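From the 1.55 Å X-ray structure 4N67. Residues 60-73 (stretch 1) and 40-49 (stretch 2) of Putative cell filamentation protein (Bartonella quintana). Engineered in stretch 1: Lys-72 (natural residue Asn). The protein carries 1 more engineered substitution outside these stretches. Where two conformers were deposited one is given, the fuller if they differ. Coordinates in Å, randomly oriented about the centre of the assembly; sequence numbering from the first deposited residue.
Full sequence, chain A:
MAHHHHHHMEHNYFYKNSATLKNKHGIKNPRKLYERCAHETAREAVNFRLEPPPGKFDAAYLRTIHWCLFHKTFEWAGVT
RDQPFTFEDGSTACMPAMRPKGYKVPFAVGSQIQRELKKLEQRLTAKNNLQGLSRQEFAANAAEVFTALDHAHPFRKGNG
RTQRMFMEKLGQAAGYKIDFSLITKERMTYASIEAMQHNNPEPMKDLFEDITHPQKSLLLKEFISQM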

# COMPACT_ATOMS: atom_id res chain seq x y z
N ALA A 60 -2.06 -10.84 5.30
CA ALA A 60 -1.75 -11.80 4.25
C ALA A 60 -2.25 -11.33 2.92
O ALA A 60 -1.56 -11.49 1.90
CB ALA A 60 -2.32 -13.15 4.56
N TYR A 61 -3.43 -10.76 2.88
CA TYR A 61 -3.93 -10.24 1.62
C TYR A 61 -3.07 -9.08 1.13
O TYR A 61 -2.79 -8.96 -0.08
CB TYR A 61 -5.41 -9.87 1.75
CG TYR A 61 -6.06 -9.46 0.44
CD1 TYR A 61 -6.07 -10.30 -0.66
CD2 TYR A 61 -6.67 -8.22 0.32
CE1 TYR A 61 -6.67 -9.91 -1.85
CE2 TYR A 61 -7.27 -7.81 -0.85
CZ TYR A 61 -7.28 -8.65 -1.93
OH TYR A 61 -7.91 -8.25 -3.08
N LEU A 62 -2.68 -8.17 2.02
CA LEU A 62 -1.82 -7.06 1.65
C LEU A 62 -0.52 -7.58 1.06
O LEU A 62 -0.06 -7.08 0.02
CB LEU A 62 -1.57 -6.15 2.85
CG LEU A 62 -0.91 -4.84 2.55
CD1 LEU A 62 -1.90 -3.84 1.97
CD2 LEU A 62 -0.30 -4.27 3.81
N ARG A 63 0.05 -8.62 1.68
CA ARG A 63 1.25 -9.23 1.14
C ARG A 63 1.02 -9.84 -0.25
O ARG A 63 1.86 -9.74 -1.15
CB ARG A 63 1.79 -10.27 2.11
CG ARG A 63 2.39 -9.66 3.38
CD ARG A 63 2.95 -10.75 4.30
NE ARG A 63 3.75 -10.18 5.37
CZ ARG A 63 3.33 -9.86 6.59
NH1 ARG A 63 2.09 -10.09 6.99
NH2 ARG A 63 4.21 -9.35 7.45
N THR A 64 -0.12 -10.48 -0.42
CA THR A 64 -0.48 -11.03 -1.73
C THR A 64 -0.58 -9.94 -2.80
O THR A 64 -0.07 -10.12 -3.91
CB THR A 64 -1.78 -11.81 -1.65
OG1 THR A 64 -1.52 -13.04 -0.95
CG2 THR A 64 -2.31 -12.14 -3.01
N ILE A 65 -1.22 -8.82 -2.50
CA ILE A 65 -1.25 -7.73 -3.44
C ILE A 65 0.14 -7.27 -3.82
O ILE A 65 0.46 -7.12 -5.01
CB ILE A 65 -2.06 -6.53 -2.90
CG1 ILE A 65 -3.53 -6.92 -2.70
CG2 ILE A 65 -1.95 -5.33 -3.82
CD1 ILE A 65 -4.30 -5.89 -1.91
N HIS A 66 1.00 -7.05 -2.82
CA HIS A 66 2.35 -6.58 -3.10
C HIS A 66 3.07 -7.61 -3.98
O HIS A 66 3.77 -7.28 -4.92
CB HIS A 66 3.14 -6.36 -1.83
CG HIS A 66 4.42 -5.65 -2.03
ND1 HIS A 66 5.62 -6.31 -2.26
CD2 HIS A 66 4.71 -4.33 -2.04
CE1 HIS A 66 6.58 -5.42 -2.39
NE2 HIS A 66 6.06 -4.22 -2.28
N TRP A 67 2.89 -8.89 -3.66
CA TRP A 67 3.52 -9.95 -4.45
C TRP A 67 3.01 -9.89 -5.91
O TRP A 67 3.79 -9.94 -6.86
CB TRP A 67 3.25 -11.33 -3.86
CG TRP A 67 3.97 -12.39 -4.62
CD1 TRP A 67 5.26 -12.78 -4.43
CD2 TRP A 67 3.45 -13.16 -5.70
NE1 TRP A 67 5.58 -13.78 -5.36
CE2 TRP A 67 4.49 -14.02 -6.14
CE3 TRP A 67 2.22 -13.20 -6.35
CZ2 TRP A 67 4.33 -14.92 -7.20
CZ3 TRP A 67 2.07 -14.12 -7.46
CH2 TRP A 67 3.11 -14.94 -7.84
N CYS A 68 1.71 -9.78 -6.11
CA CYS A 68 1.17 -9.76 -7.48
C CYS A 68 1.72 -8.56 -8.23
O CYS A 68 2.16 -8.68 -9.38
CB CYS A 68 -0.35 -9.75 -7.45
SG CYS A 68 -1.10 -11.29 -6.87
N LEU A 69 1.73 -7.40 -7.59
CA LEU A 69 2.19 -6.19 -8.28
C LEU A 69 3.69 -6.20 -8.56
O LEU A 69 4.11 -5.67 -9.59
CB LEU A 69 1.81 -4.90 -7.50
CG LEU A 69 0.32 -4.66 -7.29
CD1 LEU A 69 0.10 -3.39 -6.49
CD2 LEU A 69 -0.48 -4.63 -8.59
N PHE A 70 4.49 -6.79 -7.68
CA PHE A 70 5.92 -6.61 -7.72
C PHE A 70 6.77 -7.84 -7.96
O PHE A 70 7.99 -7.71 -8.11
CB PHE A 70 6.42 -5.90 -6.46
CG PHE A 70 6.01 -4.47 -6.37
CD1 PHE A 70 6.75 -3.52 -7.01
CD2 PHE A 70 4.86 -4.09 -5.69
CE1 PHE A 70 6.37 -2.18 -6.97
CE2 PHE A 70 4.48 -2.76 -5.67
CZ PHE A 70 5.22 -1.81 -6.33
N HIS A 71 6.19 -9.03 -8.02
CA HIS A 71 7.04 -10.22 -8.09
C HIS A 71 7.89 -10.33 -9.35
O HIS A 71 8.93 -10.97 -9.31
CB HIS A 71 6.31 -11.52 -7.84
CG HIS A 71 5.55 -12.02 -8.99
ND1 HIS A 71 4.30 -11.58 -9.34
CD2 HIS A 71 5.87 -13.00 -9.87
CE1 HIS A 71 3.88 -12.25 -10.41
NE2 HIS A 71 4.81 -13.12 -10.73
N LYS A 72 7.47 -9.72 -10.45
CA LYS A 72 8.33 -9.75 -11.65
C LYS A 72 9.45 -8.72 -11.56
O LYS A 72 10.39 -8.78 -12.35
CB LYS A 72 7.50 -9.55 -12.92
CG LYS A 72 6.52 -10.71 -13.07
CD LYS A 72 5.62 -10.61 -14.27
CE LYS A 72 4.39 -11.49 -14.09
NZ LYS A 72 3.17 -11.05 -14.84
N THR A 73 9.39 -7.81 -10.59
CA THR A 73 10.40 -6.76 -10.43
C THR A 73 11.36 -7.06 -9.29
O THR A 73 12.57 -6.93 -9.46
CB THR A 73 9.69 -5.40 -10.19
OG1 THR A 73 8.86 -5.10 -11.34
CG2 THR A 73 10.68 -4.27 -9.88
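Stretch 2 40-49: ETAREAVNFR

How does stretch 2 lie on stretch 1? Residues 40-48 are helical, with backbone bonds such as Phe-48 N to Glu-44 O at 2.8 Å, and they pack on the helix of residues 60-70. The two N-to-C directions make an angle of 124°, so the helices run obliquely and more against each other than with each other, and their axes approach to 8.7 Å. The backbones come nearest at Leu-69 and Thr-41, whose CA atoms are 5.1 Å apart. From there Glu-44, Ala-45 and Phe-48, one helical turn and two turns on, follow stretch 1 back toward Tyr-61, and together the two stretches bury 573 Å².

What does Phe-48 rest against? Its CA-to-CB bond points toward stretch 1, and with chi1 at -171° (t) and chi2 at 82° the ring reaches Tyr-61, Ile-65 and Cys-68, residues spaced three or four apart on the facing helix. Phe-48 CZ lies 3.8 Å from Ile-65 CG1 and 4.0 Å from Tyr-61 CE1. Tyr-61, in the t rotamer, starts sideways but brings its end nearer, setting its OH 3.6 Å from Phe-48 CE2, at the edge of that ring. The CA-to-CB bond of Cys-68 points toward stretch 2, and the m rotamer puts Cys-68 SG 3.7 Å from Phe-48 CE1; the sulfur approaches the ring obliquely, 4.8 Å from its centroid.

What happens where the backbones come nearest? Neither Leu-69 nor Thr-41 aims its CA-to-CB bond at the other stretch; both point sideways. Thr-41 takes the p rotamer (58°), and its CG2 comes 3.5 Å from Leu-69 O. Thr-41 CG2 also lies over one face of the Phe-70 ring, 3.9 Å from its centroid, in a CH-pi contact. Phe-70 itself starts away from stretch 2, but chi1 at -69° (m) and chi2 at -84° bring the ring back, so that CE1 is 3.5 Å from Thr-41 CG2. Leu-69 is in the m, t rotamer (-61°, 179°); its CD2 reaches 4.0 Å from Ala-45 CB and 3.9 Å from Glu-44 CB.

What holds the polar side of the contact? The CA-to-CB bond of Glu-44 points toward stretch 1, and chi1 and chi2 are both m (-64° and -70°), folding the chain so that the carboxylate CD sits 3.6 Å from Cys-68 O. Two waters lie between Glu-44 and Cys-68 O: water 2 is 2.8 Å from Glu-44 OE1 and 3.0 Å from Cys-68 O, and water 1 accepts from Lys-72 N at 2.9 Å, lies 3.0 Å from Cys-68 O and makes a weak bond to Glu-44 OE2 at 3.2 Å. The engineered Lys-72 extends from an m chi1 through three t angles, and its NZ donates to Glu-44 OE2 at 2.7 Å in a salt bridge. Lys-72 NZ also lies 4.2 Å from Arg-43 NH2, a like charge, but Arg-43 is paired within its own helix: NH2 and NE bond to Glu-40 OE1 and OE2 at 2.8 and 3.0 Å.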

# COMPACT_ATOMS: atom_id res chain seq x y z
N GLU A 40 4.97 -1.95 -15.38
CA GLU A 40 4.60 -3.29 -15.00
C GLU A 40 3.61 -3.31 -13.87
O GLU A 40 2.65 -4.06 -13.96
CB GLU A 40 5.84 -4.10 -14.72
CG GLU A 40 6.51 -4.21 -16.07
CD GLU A 40 5.60 -4.86 -17.16
OE1 GLU A 40 5.76 -6.09 -17.15
OE2 GLU A 40 4.70 -4.28 -17.99
N THR A 41 3.82 -2.50 -12.85
CA THR A 41 2.86 -2.50 -11.72
C THR A 41 1.49 -1.97 -12.17
O THR A 41 0.46 -2.43 -11.66
CB THR A 41 3.35 -1.66 -10.52
OG1 THR A 41 3.60 -0.30 -10.93
CG2 THR A 41 4.62 -2.20 -9.98
N ALA A 42 1.45 -1.03 -13.11
CA ALA A 42 0.17 -0.57 -13.65
C ALA A 42 -0.56 -1.70 -14.34
O ALA A 42 -1.78 -1.91 -14.17
CB ALA A 42 0.37 0.61 -14.59
N ARG A 43 0.17 -2.47 -15.16
CA ARG A 43 -0.41 -3.59 -15.86
C ARG A 43 -0.87 -4.69 -14.92
O ARG A 43 -1.94 -5.27 -15.08
CB ARG A 43 0.62 -4.09 -16.91
CG ARG A 43 0.11 -5.18 -17.83
CD ARG A 43 1.14 -5.48 -18.91
NE ARG A 43 2.30 -6.08 -18.29
CZ ARG A 43 2.40 -7.35 -17.95
NH1 ARG A 43 1.44 -8.22 -18.21
NH2 ARG A 43 3.52 -7.77 -17.36
N GLU A 44 -0.05 -5.00 -13.91
CA GLU A 44 -0.43 -5.99 -12.93
C GLU A 44 -1.67 -5.55 -12.17
O GLU A 44 -2.50 -6.39 -11.84
CB GLU A 44 0.68 -6.24 -11.93
CG GLU A 44 1.96 -6.83 -12.52
CD GLU A 44 1.84 -8.25 -12.98
OE1 GLU A 44 0.79 -8.93 -12.88
OE2 GLU A 44 2.89 -8.72 -13.49
N ALA A 45 -1.80 -4.25 -11.93
CA ALA A 45 -3.02 -3.75 -11.26
C ALA A 45 -4.27 -3.94 -12.12
O ALA A 45 -5.32 -4.37 -11.64
CB ALA A 45 -2.83 -2.32 -10.83
N VAL A 46 -4.16 -3.69 -13.43
CA VAL A 46 -5.28 -3.90 -14.33
C VAL A 46 -5.71 -5.37 -14.23
O VAL A 46 -6.88 -5.67 -14.11
CB VAL A 46 -4.94 -3.52 -15.79
CG1 VAL A 46 -6.03 -3.97 -16.74
CG2 VAL A 46 -4.69 -2.02 -15.92
N ASN A 47 -4.74 -6.28 -14.26
CA ASN A 47 -5.06 -7.70 -14.27
C ASN A 47 -5.58 -8.16 -12.91
O ASN A 47 -6.51 -8.97 -12.84
CB ASN A 47 -3.83 -8.51 -14.73
CG ASN A 47 -3.40 -8.20 -16.16
OD1 ASN A 47 -4.16 -7.61 -16.96
ND2 ASN A 47 -2.18 -8.61 -16.51
N PHE A 48 -5.02 -7.62 -11.84
CA PHE A 48 -5.42 -7.99 -10.47
C PHE A 48 -6.83 -7.56 -10.17
O PHE A 48 -7.54 -8.24 -9.42
CB PHE A 48 -4.45 -7.43 -9.42
CG PHE A 48 -4.70 -7.95 -8.03
CD1 PHE A 48 -4.20 -9.18 -7.63
CD2 PHE A 48 -5.42 -7.23 -7.10
CE1 PHE A 48 -4.43 -9.67 -6.37
CE2 PHE A 48 -5.64 -7.70 -5.84
CZ PHE A 48 -5.16 -8.93 -5.47
N ARG A 49 -7.29 -6.48 -10.81
CA ARG A 49 -8.67 -6.01 -10.61
C ARG A 49 -9.72 -7.05 -11.01
O ARG A 49 -10.83 -7.02 -10.47
CB ARG A 49 -8.92 -4.67 -11.33
CG ARG A 49 -8.31 -3.49 -10.64
CD ARG A 49 -8.44 -2.21 -11.44
NE ARG A 49 -7.71 -1.15 -10.79
CZ ARG A 49 -6.65 -0.51 -11.25
NH1 ARG A 49 -6.21 -0.67 -12.50
NH2 ARG A 49 -6.04 0.37 -10.46
O HOH W 1 4.76 -8.67 -10.90
O HOH W 2 1.05 -10.97 -10.99